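Local coordinates for vesicular integral-membrane protein VIP36 (Canis lupus familiaris, PDB 2DUO) that acts as a calcium-dependent lectin of the early secretory pathway, binding high-mannose glycans and helping to transport and sort the glycoproteins that carry them, at residues D119-R124 and H142-R147; K77-G82 and D114-D119. All coordinates share one frame; numbering follows the deposited sequence.

Contact 1. Residues D119-R124 and H142-R147; sequences DETTER and HSKDGR. With CA (calcium ion), chain C.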
ATOM      1  N   ASP A 119      -0.130 -17.320   9.948  1.00 21.69           N
ATOM      2  CA  ASP A 119       0.940 -18.037  10.630  1.00 23.43           C
ATOM      3  C   ASP A 119       0.427 -18.595  11.961  1.00 24.73           C
ATOM      4  O   ASP A 119       0.152 -17.833  12.895  1.00 24.60           O
ATOM      5  CB  ASP A 119       2.141 -17.092  10.827  1.00 22.31           C
ATOM      6  CG  ASP A 119       3.349 -17.754  11.482  1.00 25.13           C
ATOM      7  OD1 ASP A 119       3.313 -18.953  11.802  1.00 25.54           O
ATOM      8  OD2 ASP A 119       4.366 -17.050  11.684  1.00 26.97           O
ATOM      9  N   GLU A 120       0.325 -19.926  12.027  1.00 27.05           N
ATOM     10  CA  GLU A 120      -0.151 -20.633  13.227  1.00 29.54           C
ATOM     11  C   GLU A 120       0.776 -20.467  14.445  1.00 30.05           C
ATOM     12  O   GLU A 120       0.360 -20.668  15.593  1.00 30.96           O
ATOM     13  CB  GLU A 120      -0.368 -22.123  12.914  1.00 30.50           C
ATOM     14  CG  GLU A 120      -1.630 -22.393  12.085  1.00 35.77           C
ATOM     15  CD  GLU A 120      -1.513 -23.627  11.184  1.00 42.55           C
ATOM     16  OE1 GLU A 120      -2.363 -24.550  11.317  1.00 46.25           O
ATOM     17  OE2 GLU A 120      -0.584 -23.680  10.338  1.00 44.24           O
ATOM     18  N   THR A 121       2.032 -20.119  14.196  1.00 30.04           N
ATOM     19  CA  THR A 121       2.977 -19.887  15.279  1.00 31.00           C
ATOM     20  C   THR A 121       3.464 -18.445  15.254  1.00 30.84           C
ATOM     21  O   THR A 121       4.605 -18.182  15.627  1.00 31.75           O
ATOM     22  CB  THR A 121       4.207 -20.831  15.203  1.00 31.20           C
ATOM     23  OG1 THR A 121       4.868 -20.651  13.941  1.00 31.81           O
ATOM     24  CG2 THR A 121       3.795 -22.307  15.367  1.00 31.72           C
ATOM     25  N   THR A 122       2.611 -17.521  14.810  1.00 30.76           N
ATOM     26  CA  THR A 122       2.934 -16.088  14.831  1.00 30.98           C
ATOM     27  C   THR A 122       3.274 -15.561  16.221  1.00 31.53           C
ATOM     28  O   THR A 122       2.823 -16.099  17.238  1.00 30.85           O
ATOM     29  CB  THR A 122       1.823 -15.187  14.199  1.00 31.12           C
ATOM     30  OG1 THR A 122       2.288 -13.830  14.141  1.00 30.27           O
ATOM     31  CG2 THR A 122       0.513 -15.232  14.997  1.00 30.32           C
ATOM     32  N   GLU A 123       4.067 -14.490  16.248  1.00 32.24           N
ATOM     33  CA  GLU A 123       4.395 -13.798  17.480  1.00 33.36           C
ATOM     34  C   GLU A 123       3.939 -12.341  17.401  1.00 32.54           C
ATOM     35  O   GLU A 123       4.383 -11.492  18.178  1.00 33.12           O
ATOM     36  CB  GLU A 123       5.894 -13.879  17.744  1.00 33.92           C
ATOM     37  CG  GLU A 123       6.302 -15.092  18.578  1.00 38.48           C
ATOM     38  CD  GLU A 123       7.706 -14.948  19.139  1.00 44.47           C
ATOM     39  OE1 GLU A 123       8.573 -14.364  18.432  1.00 46.52           O
ATOM     40  OE2 GLU A 123       7.937 -15.405  20.287  1.00 45.68           O
ATOM     41  N   ARG A 124       3.051 -12.074  16.445  1.00 31.32           N
ATOM     42  CA  ARG A 124       2.498 -10.763  16.199  1.00 30.06           C
ATOM     43  C   ARG A 124       0.981 -10.761  16.462  1.00 29.79           C
ATOM     44  O   ARG A 124       0.326 -11.821  16.449  1.00 30.38           O
ATOM     45  CB  ARG A 124       2.838 -10.307  14.764  1.00 29.97           C
ATOM     46  CG  ARG A 124       4.357 -10.044  14.547  1.00 29.35           C
ATOM     47  CD  ARG A 124       4.742  -9.786  13.064  1.00 29.49           C
ATOM     48  NE  ARG A 124       4.791 -11.015  12.270  1.00 26.12           N
ATOM     49  CZ  ARG A 124       4.868 -11.054  10.937  1.00 29.10           C
ATOM     50  NH1 ARG A 124       4.915  -9.928  10.240  1.00 28.73           N
ATOM     51  NH2 ARG A 124       4.895 -12.220  10.296  1.00 28.27           N
ATOM     52  N   HIS A 142       3.017 -15.765   2.087  1.00 19.59           N
ATOM     53  CA  HIS A 142       1.669 -15.418   2.565  1.00 20.19           C
ATOM     54  C   HIS A 142       1.247 -16.315   3.743  1.00 20.66           C
ATOM     55  O   HIS A 142       0.679 -15.842   4.746  1.00 20.35           O
ATOM     56  CB  HIS A 142       0.678 -15.487   1.403  1.00 21.34           C
ATOM     57  CG  HIS A 142      -0.746 -15.288   1.817  1.00 23.40           C
ATOM     58  ND1 HIS A 142      -1.271 -14.050   2.107  1.00 26.80           N
ATOM     59  CD2 HIS A 142      -1.749 -16.178   2.011  1.00 27.57           C
ATOM     60  CE1 HIS A 142      -2.543 -14.181   2.452  1.00 28.19           C
ATOM     61  NE2 HIS A 142      -2.853 -15.467   2.411  1.00 27.46           N
ATOM     62  N   SER A 143       1.573 -17.602   3.635  1.00 21.12           N
ATOM     63  CA  SER A 143       1.271 -18.570   4.696  1.00 21.95           C
ATOM     64  C   SER A 143       1.881 -18.219   6.063  1.00 21.50           C
ATOM     65  O   SER A 143       1.389 -18.695   7.090  1.00 21.73           O
ATOM     66  CB  SER A 143       1.656 -20.000   4.259  1.00 21.26           C
ATOM     67  OG  SER A 143       3.037 -20.255   4.419  1.00 23.13           O
ATOM     68  N   LYS A 144       2.937 -17.390   6.075  1.00 20.54           N
ATOM     69  CA  LYS A 144       3.621 -16.992   7.311  1.00 19.68           C
ATOM     70  C   LYS A 144       3.599 -15.473   7.523  1.00 18.61           C
ATOM     71  O   LYS A 144       4.434 -14.918   8.244  1.00 17.83           O
ATOM     72  CB  LYS A 144       5.065 -17.525   7.339  1.00 20.35           C
ATOM     73  CG  LYS A 144       5.158 -19.069   7.240  1.00 21.80           C
ATOM     74  CD  LYS A 144       4.703 -19.792   8.518  1.00 22.90           C
ATOM     75  CE  LYS A 144       5.694 -19.622   9.658  1.00 24.98           C
ATOM     76  NZ  LYS A 144       5.287 -20.449  10.849  1.00 24.23           N
ATOM     77  N   ASP A 145       2.607 -14.830   6.909  1.00 17.81           N
ATOM     78  CA  ASP A 145       2.435 -13.372   6.981  1.00 16.90           C
ATOM     79  C   ASP A 145       3.735 -12.615   6.679  1.00 16.17           C
ATOM     80  O   ASP A 145       4.054 -11.626   7.355  1.00 16.18           O
ATOM     81  CB  ASP A 145       1.898 -12.994   8.374  1.00 16.79           C
ATOM     82  CG  ASP A 145       0.716 -13.866   8.790  1.00 17.43           C
ATOM     83  OD1 ASP A 145       0.821 -14.556   9.822  1.00 17.45           O
ATOM     84  OD2 ASP A 145      -0.302 -13.864   8.059  1.00 18.19           O
ATOM     85  N   GLY A 146       4.498 -13.112   5.704  1.00 15.39           N
ATOM     86  CA  GLY A 146       5.759 -12.475   5.304  1.00 16.57           C
ATOM     87  C   GLY A 146       6.827 -12.351   6.379  1.00 17.23           C
ATOM     88  O   GLY A 146       7.695 -11.481   6.295  1.00 16.91           O
ATOM     89  N   ARG A 147       6.777 -13.233   7.381  1.00 17.07           N
ATOM     90  CA  ARG A 147       7.740 -13.218   8.492  1.00 19.39           C
ATOM     91  C   ARG A 147       9.198 -13.018   8.055  1.00 19.49           C
ATOM     92  O   ARG A 147       9.948 -12.216   8.661  1.00 20.83           O
ATOM     93  CB  ARG A 147       7.645 -14.542   9.287  1.00 19.86           C
ATOM     94  CG  ARG A 147       8.475 -14.515  10.562  1.00 23.83           C
ATOM     95  CD  ARG A 147       8.763 -15.927  11.031  1.00 29.00           C
ATOM     96  NE  ARG A 147       7.633 -16.450  11.773  1.00 31.72           N
ATOM     97  CZ  ARG A 147       7.664 -17.550  12.514  1.00 33.96           C
ATOM     98  NH1 ARG A 147       8.782 -18.255  12.603  1.00 34.75           N
ATOM     99  NH2 ARG A 147       6.571 -17.943  13.163  1.00 32.86           N
TER
HETATM  100 CA    CA C   1      -1.860 -12.677   6.678  1.00 19.15          CA
HETATM  101  O   HOH W   1       3.046 -14.070  11.406  1.00 36.37           O
HETATM  102  O   HOH W   2       5.262  -9.023   7.361  1.00 34.17           O
HETATM  103  O   HOH W   3      -0.452 -12.930   4.689  1.00 14.60           O
HETATM  104  O   HOH W   4      -3.824 -12.257   5.254  1.00 16.13           O
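Asp119 and Lys144, 4.4 Å apart at their CA atoms, bring together two turns: type I from Asp119 to Thr122 and type I' from Lys144 to Arg147. Between them lies the carboxylate of Asp119, whose two oxygens serve different bases. Lys144 curls back through bends at chi2 and chi3 (-72° and -71°) and sets NZ 2.7 Å from OD1 of Asp119, above the carboxylate plane. The same OD1 accepts from the backbone N of Thr121, making an Asx turn, and from Thr121 OG1, so three donors grip it. Arg147 crosses the Asp119 side chain at about a right angle, and its NH2 meets the syn lone pair of OD2 at 2.8 Å, with the two flat groups 41° apart. A short acid suits this place because it can close its own turn while pairing with both Lys144 and Arg147. Asp145 works on two fronts: OD1 accepts from Asp119 N at 2.9 Å, while OD2 binds the calcium ion at 2.4 Å. Arg124 reaches over with NH2 to Asp145 O, 3.1 Å away and well above the carbonyl plane; NH1 forms a salt bridge with Glu150, and the Arg124 guanidinium makes a cation-pi contact with Tyr128. The contact joins the loop between strands 109-114 and 128-135 to the one between 128-135 and 152-155, at one margin of the seven-stranded antiparallel sheet.

Contact 2. Residues K77-G82 and D114-D119; sequences KKNLHG and DTYPND. With CA (calcium ion), chain C.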
ATOM      1  N   LYS A  77     -17.564 -13.633  10.788  1.00 33.51           N
ATOM      2  CA  LYS A  77     -17.647 -13.950  12.224  1.00 33.92           C
ATOM      3  C   LYS A  77     -16.258 -14.088  12.813  1.00 33.75           C
ATOM      4  O   LYS A  77     -15.302 -14.379  12.087  1.00 33.88           O
ATOM      5  CB  LYS A  77     -18.402 -15.266  12.495  1.00 34.46           C
ATOM      6  CG  LYS A  77     -19.907 -15.288  12.182  1.00 36.53           C
ATOM      7  CD  LYS A  77     -20.686 -14.196  12.929  1.00 38.85           C
ATOM      8  CE  LYS A  77     -22.171 -14.231  12.559  1.00 38.52           C
ATOM      9  NZ  LYS A  77     -22.844 -12.931  12.879  1.00 41.22           N
ATOM     10  N   LYS A  78     -16.153 -13.894  14.129  1.00 33.11           N
ATOM     11  CA  LYS A  78     -14.922 -14.179  14.862  1.00 32.79           C
ATOM     12  C   LYS A  78     -13.719 -13.504  14.200  1.00 31.98           C
ATOM     13  O   LYS A  78     -13.708 -12.287  14.025  1.00 31.20           O
ATOM     14  CB  LYS A  78     -14.714 -15.700  14.994  1.00 32.95           C
ATOM     15  CG  LYS A  78     -15.722 -16.394  15.923  1.00 33.56           C
ATOM     16  CD  LYS A  78     -15.353 -17.845  16.134  1.00 33.51           C
ATOM     17  CE  LYS A  78     -16.298 -18.534  17.121  1.00 35.87           C
ATOM     18  NZ  LYS A  78     -16.187 -20.028  17.044  1.00 35.10           N
ATOM     19  N   ASN A  79     -12.753 -14.325  13.797  1.00 31.74           N
ATOM     20  CA  ASN A  79     -11.465 -13.911  13.250  1.00 31.17           C
ATOM     21  C   ASN A  79     -11.461 -14.073  11.727  1.00 29.33           C
ATOM     22  O   ASN A  79     -10.432 -13.868  11.077  1.00 29.33           O
ATOM     23  CB  ASN A  79     -10.395 -14.844  13.854  1.00 32.64           C
ATOM     24  CG  ASN A  79      -8.971 -14.376  13.613  1.00 35.57           C
ATOM     25  OD1 ASN A  79      -8.024 -15.180  13.640  1.00 37.77           O
ATOM     26  ND2 ASN A  79      -8.802 -13.074  13.403  1.00 39.31           N
ATOM     27  N   LEU A  80     -12.616 -14.430  11.167  1.00 27.13           N
ATOM     28  CA  LEU A  80     -12.696 -14.958   9.802  1.00 25.37           C
ATOM     29  C   LEU A  80     -12.856 -13.868   8.727  1.00 23.51           C
ATOM     30  O   LEU A  80     -13.955 -13.612   8.205  1.00 22.88           O
ATOM     31  CB  LEU A  80     -13.795 -16.026   9.694  1.00 25.58           C
ATOM     32  CG  LEU A  80     -13.688 -17.284  10.576  1.00 26.41           C
ATOM     33  CD1 LEU A  80     -14.956 -18.098  10.436  1.00 26.64           C
ATOM     34  CD2 LEU A  80     -12.467 -18.141  10.229  1.00 25.32           C
ATOM     35  N   HIS A  81     -11.729 -13.244   8.399  1.00 21.84           N
ATOM     36  CA  HIS A  81     -11.671 -12.177   7.394  1.00 20.21           C
ATOM     37  C   HIS A  81     -10.271 -12.160   6.809  1.00 18.78           C
ATOM     38  O   HIS A  81      -9.351 -12.744   7.371  1.00 17.49           O
ATOM     39  CB  HIS A  81     -11.956 -10.811   8.026  1.00 20.72           C
ATOM     40  CG  HIS A  81     -11.030 -10.488   9.153  1.00 22.98           C
ATOM     41  ND1 HIS A  81     -11.402 -10.617  10.475  1.00 23.92           N
ATOM     42  CD2 HIS A  81      -9.726 -10.113   9.160  1.00 24.67           C
ATOM     43  CE1 HIS A  81     -10.376 -10.309  11.248  1.00 24.16           C
ATOM     44  NE2 HIS A  81      -9.346 -10.011  10.475  1.00 26.64           N
ATOM     45  N   GLY A  82     -10.126 -11.506   5.666  1.00 17.72           N
ATOM     46  CA  GLY A  82      -8.839 -11.427   4.992  1.00 16.71           C
ATOM     47  C   GLY A  82      -9.009 -10.910   3.585  1.00 16.65           C
ATOM     48  O   GLY A  82     -10.140 -10.716   3.132  1.00 16.11           O
ATOM     49  N   ASP A 114      -2.081  -6.125   6.693  1.00 14.63           N
ATOM     50  CA  ASP A 114      -2.382  -7.565   6.701  1.00 15.89           C
ATOM     51  C   ASP A 114      -3.356  -7.783   7.834  1.00 15.80           C
ATOM     52  O   ASP A 114      -3.009  -7.542   8.988  1.00 16.47           O
ATOM     53  CB  ASP A 114      -1.088  -8.350   6.955  1.00 15.04           C
ATOM     54  CG  ASP A 114      -1.296  -9.865   6.937  1.00 17.57           C
ATOM     55  OD1 ASP A 114      -0.292 -10.609   6.884  1.00 16.96           O
ATOM     56  OD2 ASP A 114      -2.460 -10.321   6.986  1.00 14.79           O
ATOM     57  N   THR A 115      -4.572  -8.229   7.511  1.00 16.76           N
ATOM     58  CA  THR A 115      -5.612  -8.328   8.519  1.00 18.15           C
ATOM     59  C   THR A 115      -5.712  -9.666   9.233  1.00 19.37           C
ATOM     60  O   THR A 115      -6.377  -9.749  10.271  1.00 20.34           O
ATOM     61  CB  THR A 115      -6.994  -7.963   7.954  1.00 18.21           C
ATOM     62  OG1 THR A 115      -7.335  -8.929   6.962  1.00 20.50           O
ATOM     63  CG2 THR A 115      -6.979  -6.544   7.359  1.00 16.90           C
ATOM     64  N   TYR A 116      -5.044 -10.708   8.716  1.00 19.61           N
ATOM     65  CA  TYR A 116      -5.293 -12.072   9.203  1.00 19.59           C
ATOM     66  C   TYR A 116      -4.016 -12.865   9.494  1.00 19.89           C
ATOM     67  O   TYR A 116      -3.176 -12.964   8.618  1.00 18.19           O
ATOM     68  CB  TYR A 116      -6.164 -12.844   8.200  1.00 20.69           C
ATOM     69  CG  TYR A 116      -6.479 -14.258   8.629  1.00 21.91           C
ATOM     70  CD1 TYR A 116      -7.504 -14.516   9.551  1.00 22.44           C
ATOM     71  CD2 TYR A 116      -5.738 -15.343   8.128  1.00 22.05           C
ATOM     72  CE1 TYR A 116      -7.789 -15.820   9.958  1.00 23.95           C
ATOM     73  CE2 TYR A 116      -6.027 -16.666   8.522  1.00 23.87           C
ATOM     74  CZ  TYR A 116      -7.053 -16.884   9.448  1.00 23.57           C
ATOM     75  OH  TYR A 116      -7.354 -18.175   9.844  1.00 25.98           O
ATOM     76  N   PRO A 117      -3.888 -13.457  10.722  1.00 20.47           N
ATOM     77  CA  PRO A 117      -2.694 -14.260  11.016  1.00 20.71           C
ATOM     78  C   PRO A 117      -2.771 -15.624  10.328  1.00 21.13           C
ATOM     79  O   PRO A 117      -3.409 -16.568  10.831  1.00 21.54           O
ATOM     80  CB  PRO A 117      -2.719 -14.403  12.544  1.00 21.26           C
ATOM     81  CG  PRO A 117      -4.203 -14.322  12.914  1.00 20.79           C
ATOM     82  CD  PRO A 117      -4.832 -13.409  11.866  1.00 20.38           C
ATOM     83  N   ASN A 118      -2.128 -15.727   9.175  1.00 20.31           N
ATOM     84  CA  ASN A 118      -2.018 -17.013   8.483  1.00 21.22           C
ATOM     85  C   ASN A 118      -1.084 -17.931   9.246  1.00 21.94           C
ATOM     86  O   ASN A 118      -1.237 -19.157   9.211  1.00 21.47           O
ATOM     87  CB  ASN A 118      -1.513 -16.826   7.056  1.00 20.82           C
ATOM     88  CG  ASN A 118      -2.509 -16.084   6.186  1.00 21.62           C
ATOM     89  OD1 ASN A 118      -2.540 -14.851   6.173  1.00 20.66           O
ATOM     90  ND2 ASN A 118      -3.342 -16.830   5.466  1.00 20.87           N
ATOM     91  N   ASP A 119      -0.130 -17.320   9.948  1.00 21.69           N
ATOM     92  CA  ASP A 119       0.940 -18.037  10.630  1.00 23.43           C
ATOM     93  C   ASP A 119       0.427 -18.595  11.961  1.00 24.73           C
ATOM     94  O   ASP A 119       0.152 -17.833  12.895  1.00 24.60           O
ATOM     95  CB  ASP A 119       2.141 -17.092  10.827  1.00 22.31           C
ATOM     96  CG  ASP A 119       3.349 -17.754  11.482  1.00 25.13           C
ATOM     97  OD1 ASP A 119       3.313 -18.953  11.802  1.00 25.54           O
ATOM     98  OD2 ASP A 119       4.366 -17.050  11.684  1.00 26.97           O
TER
HETATM   99 CA    CA C   1      -1.860 -12.677   6.678  1.00 19.15          CA
HETATM  100  O   HOH W   5      -7.298  -9.688  12.584  1.00 29.84           O
HETATM  101  O   HOH W   4      -3.824 -12.257   5.254  1.00 16.13           O
HETATM  102  O   HOH W   3      -0.452 -12.930   4.689  1.00 14.60           O
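Tyr116 lies against the backbone of 79-82, and its side chain can be followed outward from CB, which sits 3.3 Å from His81 O. CB points toward 77-82, and with CG anti to the backbone N (chi1 -180°) the ring lies alongside Asn79 and His81. CG and CD1 stay close to the same carbonyl oxygen, and CD1 also comes within 3.4 Å of Asn79 O, which approaches the ring edge near its plane. Farther out, CE1 meets Asn79 OD1 at 3.7 Å, the amide and ring planes 34° apart. At the tip, OH has run past that amide and ends 4.9 Å from Asn79 OD1. A broad aromatic side chain suits this place, since it spans both residues; it also touches Leu214. His81 O is buried here without a polar partner. Beside the tyrosine, the imidazole of His81 donates from NE2 to Thr115 O at 3.0 Å; the oxygen lies nearly in the ring plane, whereas the donor stands above the carbonyl plane. Gly82 CA packs 3.5 Å from Thr115 OG1. Segment 114-119 also wraps the calcium ion: both carboxylate oxygens of Asp114, Tyr116 O and Asn118 OD1 are ligands. The contact joins the loop from strand 64-73 to strand 84-90 with the loop leaving strand 109-114, the antiparallel neighbour of 84-90 in the seven-stranded sheet.

How the contacts relate
Contacts 1 and 2, their centres 11 Å apart, meet at one calcium ion and share Asp119, the last residue of 114-119 and the first of 119-124. Contact 2 brings Asp114, Tyr116 and Asn118 to the metal; contact 1 adds Asp145, and waters 3 and 4 complete the shell. Asp145 OD2 probably accepts a hydrogen bond from Asn118 N at 2.8 Å. Two acids come close where Asp145 OD2 and Asp114 OD1 lie 3.5 Å apart, which the cation probably makes tolerable. His142 O, of a carbohydrate-binding residue, packs 3.3 Å from Asn118 CB. Asn118 both binds calcium and belongs to the carbohydrate site, consistent with the metal holding the sugar-binding loop in place, as in legume lectins.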